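Local structure of rhamnosidase B (Bacillus sp., 2OKX) at residues V64-Y76 / P186-L198. The protein is a family 78 glycoside hydrolase, an alpha-L-rhamnosidase that hydrolyses terminal alpha-linked L-rhamnose from its substrates. Residues are numbered along the deposited sequence; the frame is centred on the assembly and turned at random.
Sequences VRSWPKEQFYDSY and PWTSLVPRDIPFL. With GOL (glycerol), chain R.
Arg193 runs out across the carboxylate of Asp74, its CG anti to the backbone N (chi1 -177°) and the chain extended as far as NE. Arg193 CB lies 3.4 Å from Tyr73 O; CG and CD then pass along Asp74 OD1. NE bonds weakly to Ile195 O and Pro196 O, NH2 also bonds to Pro196 O, and Arg193 NH1 closes a salt bridge to Asp74 OD1 (2.8 Å), which lies in the guanidinium plane although NH1 meets OD1 from above the carboxylate plane. Val64 CG1 covers one guanidinium face, 3.4 Å from Arg193 NH1, and Phe197 CD1 the other. Asp74 OD2 has a second partner in Tyr50 OH. With an alanine here, Asp74 OD1 would probably lose its cationic mate and a gap is likely to open between Val64 and Phe197. Phe197 in turn forms an offset stack on Tyr76, centroids 4.1 Å apart and planes at 10°.

Backbone bonds join the strands in parallel: Gln71 N to Ser189 O, Val191 N to Gln71 O, Tyr73 N to Val191 O and Arg193 N to Tyr73 O. On one face of this ladder Val191 CG1 sits over the Phe72 ring, 3.7 Å from its centroid; on the other Pro192 CA makes a CH-pi contact over Tyr73, 3.8 Å from the centroid. Ser189 OG reaches Lys69 O (2.7 Å) on a lone pair in the carbonyl plane. Strand 189-192 thus forms the parallel edge of a mixed beta-sheet in the N-terminal rhamnosidase domain, next to strand 70-77, while Phe72 and Val64 also touch helix 595-603 of the six-hairpin glycosidase domain.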
ATOM      1  N   VAL A  64     -10.185  -2.295 -11.624  1.00 21.37           N
ATOM      2  CA  VAL A  64      -8.821  -1.899 -11.298  1.00 21.70           C
ATOM      3  C   VAL A  64      -8.920  -0.430 -10.893  1.00 22.63           C
ATOM      4  O   VAL A  64      -9.921   0.225 -11.195  1.00 23.22           O
ATOM      5  CB  VAL A  64      -7.875  -2.058 -12.511  1.00 22.52           C
ATOM      6  CG1 VAL A  64      -7.759  -3.535 -12.887  1.00 21.51           C
ATOM      7  CG2 VAL A  64      -8.384  -1.250 -13.692  1.00 21.69           C
ATOM      8  N   ARG A  65      -7.911   0.093 -10.207  1.00 21.21           N
ATOM      9  CA  ARG A  65      -7.979   1.486  -9.779  1.00 22.70           C
ATOM     10  C   ARG A  65      -8.013   2.420 -10.985  1.00 21.58           C
ATOM     11  O   ARG A  65      -7.287   2.218 -11.963  1.00 21.53           O
ATOM     12  CB  ARG A  65      -6.814   1.824  -8.841  1.00 19.24           C
ATOM     13  CG  ARG A  65      -5.427   1.797  -9.460  1.00 23.03           C
ATOM     14  CD  ARG A  65      -4.373   1.709  -8.355  1.00 21.93           C
ATOM     15  NE  ARG A  65      -4.357   0.377  -7.745  1.00 24.23           N
ATOM     16  CZ  ARG A  65      -3.815   0.092  -6.566  1.00 21.06           C
ATOM     17  NH1 ARG A  65      -3.239   1.049  -5.849  1.00 18.22           N
ATOM     18  NH2 ARG A  65      -3.835  -1.158  -6.108  1.00 20.90           N
ATOM     19  N   SER A  66      -8.869   3.436 -10.914  1.00 21.86           N
ATOM     20  CA  SER A  66      -9.026   4.383 -12.019  1.00 23.53           C
ATOM     21  C   SER A  66      -9.203   5.838 -11.607  1.00 23.58           C
ATOM     22  O   SER A  66      -9.488   6.147 -10.452  1.00 22.77           O
ATOM     23  CB  SER A  66     -10.273   4.040 -12.847  1.00 21.72           C
ATOM     24  OG  SER A  66     -10.482   2.653 -12.995  1.00 24.00           O
ATOM     25  N   TRP A  67      -9.014   6.725 -12.582  1.00 26.01           N
ATOM     26  CA  TRP A  67      -9.285   8.145 -12.391  1.00 26.33           C
ATOM     27  C   TRP A  67     -10.740   8.085 -12.865  1.00 26.59           C
ATOM     28  O   TRP A  67     -11.024   7.498 -13.914  1.00 25.54           O
ATOM     29  CB  TRP A  67      -8.499   9.030 -13.368  1.00 25.54           C
ATOM     30  CG  TRP A  67      -7.021   9.108 -13.151  1.00 23.88           C
ATOM     31  CD1 TRP A  67      -6.048   8.503 -13.898  1.00 22.37           C
ATOM     32  CD2 TRP A  67      -6.340   9.878 -12.153  1.00 24.93           C
ATOM     33  NE1 TRP A  67      -4.805   8.853 -13.429  1.00 21.67           N
ATOM     34  CE2 TRP A  67      -4.953   9.695 -12.359  1.00 23.16           C
ATOM     35  CE3 TRP A  67      -6.764  10.706 -11.104  1.00 24.74           C
ATOM     36  CZ2 TRP A  67      -3.988  10.311 -11.556  1.00 24.74           C
ATOM     37  CZ3 TRP A  67      -5.805  11.319 -10.306  1.00 25.05           C
ATOM     38  CH2 TRP A  67      -4.430  11.116 -10.538  1.00 24.89           C
ATOM     39  N   PRO A  68     -11.682   8.649 -12.100  1.00 28.03           N
ATOM     40  CA  PRO A  68     -13.080   8.594 -12.543  1.00 28.31           C
ATOM     41  C   PRO A  68     -13.319   9.010 -14.000  1.00 29.09           C
ATOM     42  O   PRO A  68     -14.246   8.516 -14.641  1.00 29.17           O
ATOM     43  CB  PRO A  68     -13.782   9.509 -11.547  1.00 29.31           C
ATOM     44  CG  PRO A  68     -13.018   9.228 -10.281  1.00 30.16           C
ATOM     45  CD  PRO A  68     -11.575   9.243 -10.756  1.00 26.94           C
ATOM     46  N   LYS A  69     -12.477   9.903 -14.516  1.00 30.06           N
ATOM     47  CA  LYS A  69     -12.602  10.385 -15.892  1.00 31.97           C
ATOM     48  C   LYS A  69     -12.424   9.240 -16.892  1.00 32.36           C
ATOM     49  O   LYS A  69     -12.929   9.293 -18.016  1.00 31.09           O
ATOM     50  CB  LYS A  69     -11.557  11.471 -16.172  1.00 34.14           C
ATOM     51  CG  LYS A  69     -10.134  10.936 -16.267  1.00 38.69           C
ATOM     52  CD  LYS A  69      -9.108  12.025 -16.564  1.00 41.16           C
ATOM     53  CE  LYS A  69      -8.815  12.874 -15.344  1.00 42.36           C
ATOM     54  NZ  LYS A  69      -7.651  13.776 -15.576  1.00 44.09           N
ATOM     55  N   GLU A  70     -11.692   8.210 -16.479  1.00 31.19           N
ATOM     56  CA  GLU A  70     -11.458   7.047 -17.325  1.00 29.72           C
ATOM     57  C   GLU A  70     -11.641   5.805 -16.459  1.00 29.69           C
ATOM     58  O   GLU A  70     -10.675   5.124 -16.097  1.00 28.65           O
ATOM     59  CB  GLU A  70     -10.050   7.100 -17.926  1.00 31.78           C
ATOM     60  CG  GLU A  70      -9.785   8.375 -18.724  1.00 36.75           C
ATOM     61  CD  GLU A  70      -8.478   8.346 -19.493  1.00 39.56           C
ATOM     62  OE1 GLU A  70      -7.423   8.077 -18.883  1.00 41.28           O
ATOM     63  OE2 GLU A  70      -8.505   8.604 -20.716  1.00 43.64           O
ATOM     64  N   GLN A  71     -12.903   5.544 -16.126  1.00 27.48           N
ATOM     65  CA  GLN A  71     -13.316   4.421 -15.293  1.00 26.60           C
ATOM     66  C   GLN A  71     -13.127   3.089 -16.020  1.00 26.42           C
ATOM     67  O   GLN A  71     -13.794   2.815 -17.019  1.00 27.74           O
ATOM     68  CB  GLN A  71     -14.786   4.610 -14.905  1.00 25.84           C
ATOM     69  CG  GLN A  71     -15.356   3.593 -13.930  1.00 25.38           C
ATOM     70  CD  GLN A  71     -14.719   3.666 -12.559  1.00 27.04           C
ATOM     71  OE1 GLN A  71     -14.318   4.735 -12.105  1.00 27.35           O
ATOM     72  NE2 GLN A  71     -14.640   2.525 -11.883  1.00 27.68           N
ATOM     73  N   PHE A  72     -12.220   2.264 -15.506  1.00 25.43           N
ATOM     74  CA  PHE A  72     -11.919   0.960 -16.096  1.00 24.67           C
ATOM     75  C   PHE A  72     -13.010  -0.083 -15.852  1.00 25.38           C
ATOM     76  O   PHE A  72     -13.515  -0.222 -14.736  1.00 26.86           O
ATOM     77  CB  PHE A  72     -10.593   0.439 -15.536  1.00 23.78           C
ATOM     78  CG  PHE A  72      -9.377   1.089 -16.135  1.00 22.32           C
ATOM     79  CD1 PHE A  72      -8.929   0.724 -17.398  1.00 22.05           C
ATOM     80  CD2 PHE A  72      -8.667   2.054 -15.425  1.00 23.67           C
ATOM     81  CE1 PHE A  72      -7.781   1.306 -17.952  1.00 22.43           C
ATOM     82  CE2 PHE A  72      -7.522   2.643 -15.968  1.00 21.63           C
ATOM     83  CZ  PHE A  72      -7.078   2.265 -17.234  1.00 21.63           C
ATOM     84  N   TYR A  73     -13.372  -0.821 -16.899  1.00 25.64           N
ATOM     85  CA  TYR A  73     -14.387  -1.860 -16.763  1.00 25.81           C
ATOM     86  C   TYR A  73     -13.802  -3.210 -17.159  1.00 24.96           C
ATOM     87  O   TYR A  73     -12.925  -3.291 -18.021  1.00 23.61           O
ATOM     88  CB  TYR A  73     -15.624  -1.537 -17.615  1.00 25.41           C
ATOM     89  CG  TYR A  73     -15.403  -1.546 -19.109  1.00 27.03           C
ATOM     90  CD1 TYR A  73     -15.500  -2.727 -19.843  1.00 27.06           C
ATOM     91  CD2 TYR A  73     -15.113  -0.365 -19.796  1.00 27.54           C
ATOM     92  CE1 TYR A  73     -15.317  -2.731 -21.231  1.00 28.50           C
ATOM     93  CE2 TYR A  73     -14.928  -0.360 -21.175  1.00 28.26           C
ATOM     94  CZ  TYR A  73     -15.031  -1.544 -21.887  1.00 28.87           C
ATOM     95  OH  TYR A  73     -14.847  -1.533 -23.253  1.00 29.80           O
ATOM     96  N   ASP A  74     -14.300  -4.266 -16.526  1.00 25.43           N
ATOM     97  CA  ASP A  74     -13.819  -5.619 -16.782  1.00 24.92           C
ATOM     98  C   ASP A  74     -14.753  -6.408 -17.686  1.00 24.60           C
ATOM     99  O   ASP A  74     -15.965  -6.200 -17.667  1.00 24.60           O
ATOM    100  CB  ASP A  74     -13.652  -6.362 -15.456  1.00 22.52           C
ATOM    101  CG  ASP A  74     -12.768  -5.613 -14.486  1.00 22.48           C
ATOM    102  OD1 ASP A  74     -11.686  -5.163 -14.907  1.00 22.32           O
ATOM    103  OD2 ASP A  74     -13.152  -5.472 -13.310  1.00 22.58           O
ATOM    104  N   SER A  75     -14.177  -7.316 -18.469  1.00 23.89           N
ATOM    105  CA  SER A  75     -14.947  -8.158 -19.380  1.00 23.45           C
ATOM    106  C   SER A  75     -14.615  -9.624 -19.121  1.00 23.31           C
ATOM    107  O   SER A  75     -13.503 -10.070 -19.397  1.00 23.11           O
ATOM    108  CB  SER A  75     -14.617  -7.810 -20.836  1.00 23.49           C
ATOM    109  OG  SER A  75     -14.855  -6.441 -21.112  1.00 25.82           O
ATOM    110  N   TYR A  76     -15.583 -10.367 -18.591  1.00 24.21           N
ATOM    111  CA  TYR A  76     -15.390 -11.785 -18.296  1.00 26.80           C
ATOM    112  C   TYR A  76     -16.093 -12.707 -19.278  1.00 27.14           C
ATOM    113  O   TYR A  76     -17.208 -12.427 -19.713  1.00 28.86           O
ATOM    114  CB  TYR A  76     -15.932 -12.148 -16.914  1.00 24.85           C
ATOM    115  CG  TYR A  76     -15.311 -11.420 -15.752  1.00 23.52           C
ATOM    116  CD1 TYR A  76     -15.718 -10.130 -15.412  1.00 22.96           C
ATOM    117  CD2 TYR A  76     -14.331 -12.032 -14.973  1.00 22.72           C
ATOM    118  CE1 TYR A  76     -15.164  -9.466 -14.321  1.00 22.65           C
ATOM    119  CE2 TYR A  76     -13.771 -11.379 -13.881  1.00 21.22           C
ATOM    120  CZ  TYR A  76     -14.190 -10.096 -13.560  1.00 22.84           C
ATOM    121  OH  TYR A  76     -13.626  -9.443 -12.489  1.00 21.37           O
ATOM    122  N   PRO A 186     -20.088  10.741 -12.456  1.00 31.97           N
ATOM    123  CA  PRO A 186     -18.743  11.293 -12.670  1.00 31.74           C
ATOM    124  C   PRO A 186     -17.805  10.464 -13.553  1.00 32.00           C
ATOM    125  O   PRO A 186     -16.674  10.871 -13.814  1.00 32.28           O
ATOM    126  CB  PRO A 186     -18.211  11.425 -11.248  1.00 31.85           C
ATOM    127  CG  PRO A 186     -18.773  10.204 -10.592  1.00 30.99           C
ATOM    128  CD  PRO A 186     -20.210  10.178 -11.097  1.00 31.29           C
ATOM    129  N   TRP A 187     -18.274   9.313 -14.019  1.00 31.75           N
ATOM    130  CA  TRP A 187     -17.451   8.435 -14.849  1.00 30.54           C
ATOM    131  C   TRP A 187     -17.532   8.839 -16.319  1.00 31.74           C
ATOM    132  O   TRP A 187     -18.082   8.118 -17.149  1.00 33.28           O
ATOM    133  CB  TRP A 187     -17.923   6.998 -14.657  1.00 29.78           C
ATOM    134  CG  TRP A 187     -18.245   6.707 -13.223  1.00 28.56           C
ATOM    135  CD1 TRP A 187     -17.358   6.466 -12.207  1.00 28.99           C
ATOM    136  CD2 TRP A 187     -19.550   6.680 -12.631  1.00 29.23           C
ATOM    137  NE1 TRP A 187     -18.032   6.291 -11.020  1.00 28.21           N
ATOM    138  CE2 TRP A 187     -19.378   6.417 -11.253  1.00 27.98           C
ATOM    139  CE3 TRP A 187     -20.848   6.856 -13.130  1.00 29.17           C
ATOM    140  CZ2 TRP A 187     -20.458   6.322 -10.368  1.00 30.35           C
ATOM    141  CZ3 TRP A 187     -21.922   6.761 -12.251  1.00 29.04           C
ATOM    142  CH2 TRP A 187     -21.720   6.496 -10.885  1.00 31.79           C
ATOM    143  N   THR A 188     -16.965  10.001 -16.622  1.00 32.22           N
ATOM    144  CA  THR A 188     -16.966  10.575 -17.964  1.00 31.91           C
ATOM    145  C   THR A 188     -16.841   9.552 -19.083  1.00 32.50           C
ATOM    146  O   THR A 188     -17.556   9.628 -20.085  1.00 32.33           O
ATOM    147  CB  THR A 188     -15.840  11.611 -18.099  1.00 31.97           C
ATOM    148  OG1 THR A 188     -15.808  12.425 -16.920  1.00 32.02           O
ATOM    149  CG2 THR A 188     -16.077  12.502 -19.308  1.00 31.90           C
ATOM    150  N   SER A 189     -15.927   8.601 -18.925  1.00 31.06           N
ATOM    151  CA  SER A 189     -15.744   7.566 -19.934  1.00 30.88           C
ATOM    152  C   SER A 189     -15.403   6.239 -19.277  1.00 30.39           C
ATOM    153  O   SER A 189     -14.751   6.204 -18.231  1.00 29.90           O
ATOM    154  CB  SER A 189     -14.627   7.944 -20.910  1.00 29.80           C
ATOM    155  OG  SER A 189     -13.355   7.879 -20.289  1.00 33.15           O
ATOM    156  N   LEU A 190     -15.873   5.155 -19.885  1.00 29.70           N
ATOM    157  CA  LEU A 190     -15.599   3.813 -19.391  1.00 30.37           C
ATOM    158  C   LEU A 190     -14.573   3.223 -20.353  1.00 29.83           C
ATOM    159  O   LEU A 190     -14.828   3.101 -21.555  1.00 29.51           O
ATOM    160  CB  LEU A 190     -16.878   2.965 -19.380  1.00 29.14           C
ATOM    161  CG  LEU A 190     -18.072   3.536 -18.601  1.00 31.81           C
ATOM    162  CD1 LEU A 190     -19.198   2.509 -18.559  1.00 33.12           C
ATOM    163  CD2 LEU A 190     -17.654   3.899 -17.190  1.00 31.86           C
ATOM    164  N   VAL A 191     -13.402   2.887 -19.822  1.00 29.05           N
ATOM    165  CA  VAL A 191     -12.317   2.336 -20.625  1.00 29.56           C
ATOM    166  C   VAL A 191     -12.024   0.888 -20.241  1.00 28.07           C
ATOM    167  O   VAL A 191     -12.078   0.524 -19.067  1.00 27.19           O
ATOM    168  CB  VAL A 191     -11.036   3.187 -20.460  1.00 31.15           C
ATOM    169  CG1 VAL A 191     -10.675   3.303 -18.991  1.00 33.56           C
ATOM    170  CG2 VAL A 191      -9.890   2.565 -21.231  1.00 34.69           C
ATOM    171  N   PRO A 192     -11.712   0.040 -21.234  1.00 27.58           N
ATOM    172  CA  PRO A 192     -11.419  -1.369 -20.964  1.00 26.06           C
ATOM    173  C   PRO A 192     -10.173  -1.646 -20.120  1.00 24.04           C
ATOM    174  O   PRO A 192      -9.111  -1.063 -20.339  1.00 22.20           O
ATOM    175  CB  PRO A 192     -11.324  -1.975 -22.365  1.00 26.64           C
ATOM    176  CG  PRO A 192     -10.829  -0.828 -23.194  1.00 28.84           C
ATOM    177  CD  PRO A 192     -11.667   0.315 -22.682  1.00 26.95           C
ATOM    178  N   ARG A 193     -10.333  -2.543 -19.150  1.00 22.79           N
ATOM    179  CA  ARG A 193      -9.252  -2.966 -18.260  1.00 22.91           C
ATOM    180  C   ARG A 193      -8.008  -3.207 -19.118  1.00 23.51           C
ATOM    181  O   ARG A 193      -8.076  -3.936 -20.111  1.00 24.28           O
ATOM    182  CB  ARG A 193      -9.672  -4.264 -17.563  1.00 23.75           C
ATOM    183  CG  ARG A 193      -8.684  -4.808 -16.549  1.00 23.18           C
ATOM    184  CD  ARG A 193      -8.937  -6.283 -16.283  1.00 22.87           C
ATOM    185  NE  ARG A 193      -8.050  -6.797 -15.244  1.00 22.19           N
ATOM    186  CZ  ARG A 193      -8.342  -6.804 -13.946  1.00 21.23           C
ATOM    187  NH1 ARG A 193      -9.507  -6.332 -13.519  1.00 21.06           N
ATOM    188  NH2 ARG A 193      -7.458  -7.266 -13.073  1.00 18.53           N
ATOM    189  N   ASP A 194      -6.877  -2.605 -18.752  1.00 22.82           N
ATOM    190  CA  ASP A 194      -5.662  -2.774 -19.546  1.00 22.85           C
ATOM    191  C   ASP A 194      -4.638  -3.798 -19.040  1.00 23.09           C
ATOM    192  O   ASP A 194      -3.441  -3.681 -19.317  1.00 22.39           O
ATOM    193  CB  ASP A 194      -4.977  -1.415 -19.773  1.00 23.36           C
ATOM    194  CG  ASP A 194      -4.757  -0.639 -18.486  1.00 25.89           C
ATOM    195  OD1 ASP A 194      -4.083   0.411 -18.537  1.00 25.64           O
ATOM    196  OD2 ASP A 194      -5.256  -1.069 -17.427  1.00 25.60           O
ATOM    197  N   ILE A 195      -5.113  -4.795 -18.298  1.00 22.19           N
ATOM    198  CA  ILE A 195      -4.264  -5.875 -17.793  1.00 21.82           C
ATOM    199  C   ILE A 195      -5.135  -7.105 -17.585  1.00 22.94           C
ATOM    200  O   ILE A 195      -6.354  -6.998 -17.470  1.00 22.99           O
ATOM    201  CB  ILE A 195      -3.604  -5.561 -16.419  1.00 20.76           C
ATOM    202  CG1 ILE A 195      -4.664  -5.089 -15.420  1.00 20.62           C
ATOM    203  CG2 ILE A 195      -2.479  -4.565 -16.583  1.00 19.73           C
ATOM    204  CD1 ILE A 195      -4.229  -5.213 -13.968  1.00 20.81           C
ATOM    205  N   PRO A 196      -4.521  -8.296 -17.549  1.00 23.30           N
ATOM    206  CA  PRO A 196      -5.315  -9.509 -17.338  1.00 21.70           C
ATOM    207  C   PRO A 196      -5.849  -9.497 -15.911  1.00 20.71           C
ATOM    208  O   PRO A 196      -5.566  -8.569 -15.151  1.00 18.25           O
ATOM    209  CB  PRO A 196      -4.303 -10.628 -17.583  1.00 23.61           C
ATOM    210  CG  PRO A 196      -3.003 -10.006 -17.173  1.00 24.50           C
ATOM    211  CD  PRO A 196      -3.102  -8.619 -17.766  1.00 22.03           C
ATOM    212  N   PHE A 197      -6.618 -10.518 -15.545  1.00 20.02           N
ATOM    213  CA  PHE A 197      -7.185 -10.592 -14.206  1.00 19.81           C
ATOM    214  C   PHE A 197      -6.177 -11.069 -13.165  1.00 20.42           C
ATOM    215  O   PHE A 197      -5.204 -11.748 -13.489  1.00 19.99           O
ATOM    216  CB  PHE A 197      -8.413 -11.508 -14.205  1.00 21.39           C
ATOM    217  CG  PHE A 197      -9.613 -10.912 -14.901  1.00 22.35           C
ATOM    218  CD1 PHE A 197     -10.190  -9.737 -14.432  1.00 22.46           C
ATOM    219  CD2 PHE A 197     -10.160 -11.523 -16.024  1.00 23.08           C
ATOM    220  CE1 PHE A 197     -11.297  -9.174 -15.070  1.00 23.68           C
ATOM    221  CE2 PHE A 197     -11.267 -10.970 -16.670  1.00 24.94           C
ATOM    222  CZ  PHE A 197     -11.836  -9.791 -16.189  1.00 23.34           C
ATOM    223  N   LEU A 198      -6.415 -10.701 -11.911  1.00 19.05           N
ATOM    224  CA  LEU A 198      -5.525 -11.088 -10.826  1.00 20.02           C
ATOM    225  C   LEU A 198      -5.751 -12.544 -10.440  1.00 20.20           C
ATOM    226  O   LEU A 198      -6.766 -13.150 -10.791  1.00 19.91           O
ATOM    227  CB  LEU A 198      -5.750 -10.197  -9.597  1.00 19.41           C
ATOM    228  CG  LEU A 198      -5.608  -8.676  -9.768  1.00 20.75           C
ATOM    229  CD1 LEU A 198      -5.583  -8.014  -8.392  1.00 19.41           C
ATOM    230  CD2 LEU A 198      -4.330  -8.348 -10.525  1.00 19.23           C
TER
HETATM  231  C1  GOL R3027      -6.962   4.557 -20.616  1.00 72.80           C
HETATM  232  O1  GOL R3027      -7.341   5.676 -21.184  1.00 73.58           O
HETATM  233  C2  GOL R3027      -5.635   4.095 -21.222  1.00 73.18           C
HETATM  234  O2  GOL R3027      -4.634   5.100 -21.020  1.00 72.60           O
HETATM  235  C3  GOL R3027      -5.198   2.788 -20.559  1.00 73.61           C
HETATM  236  O3  GOL R3027      -3.958   2.356 -21.126  1.00 75.05           O
HETATM  237  O   HOH W   1     -11.027   8.369 -22.502  1.00 49.28           O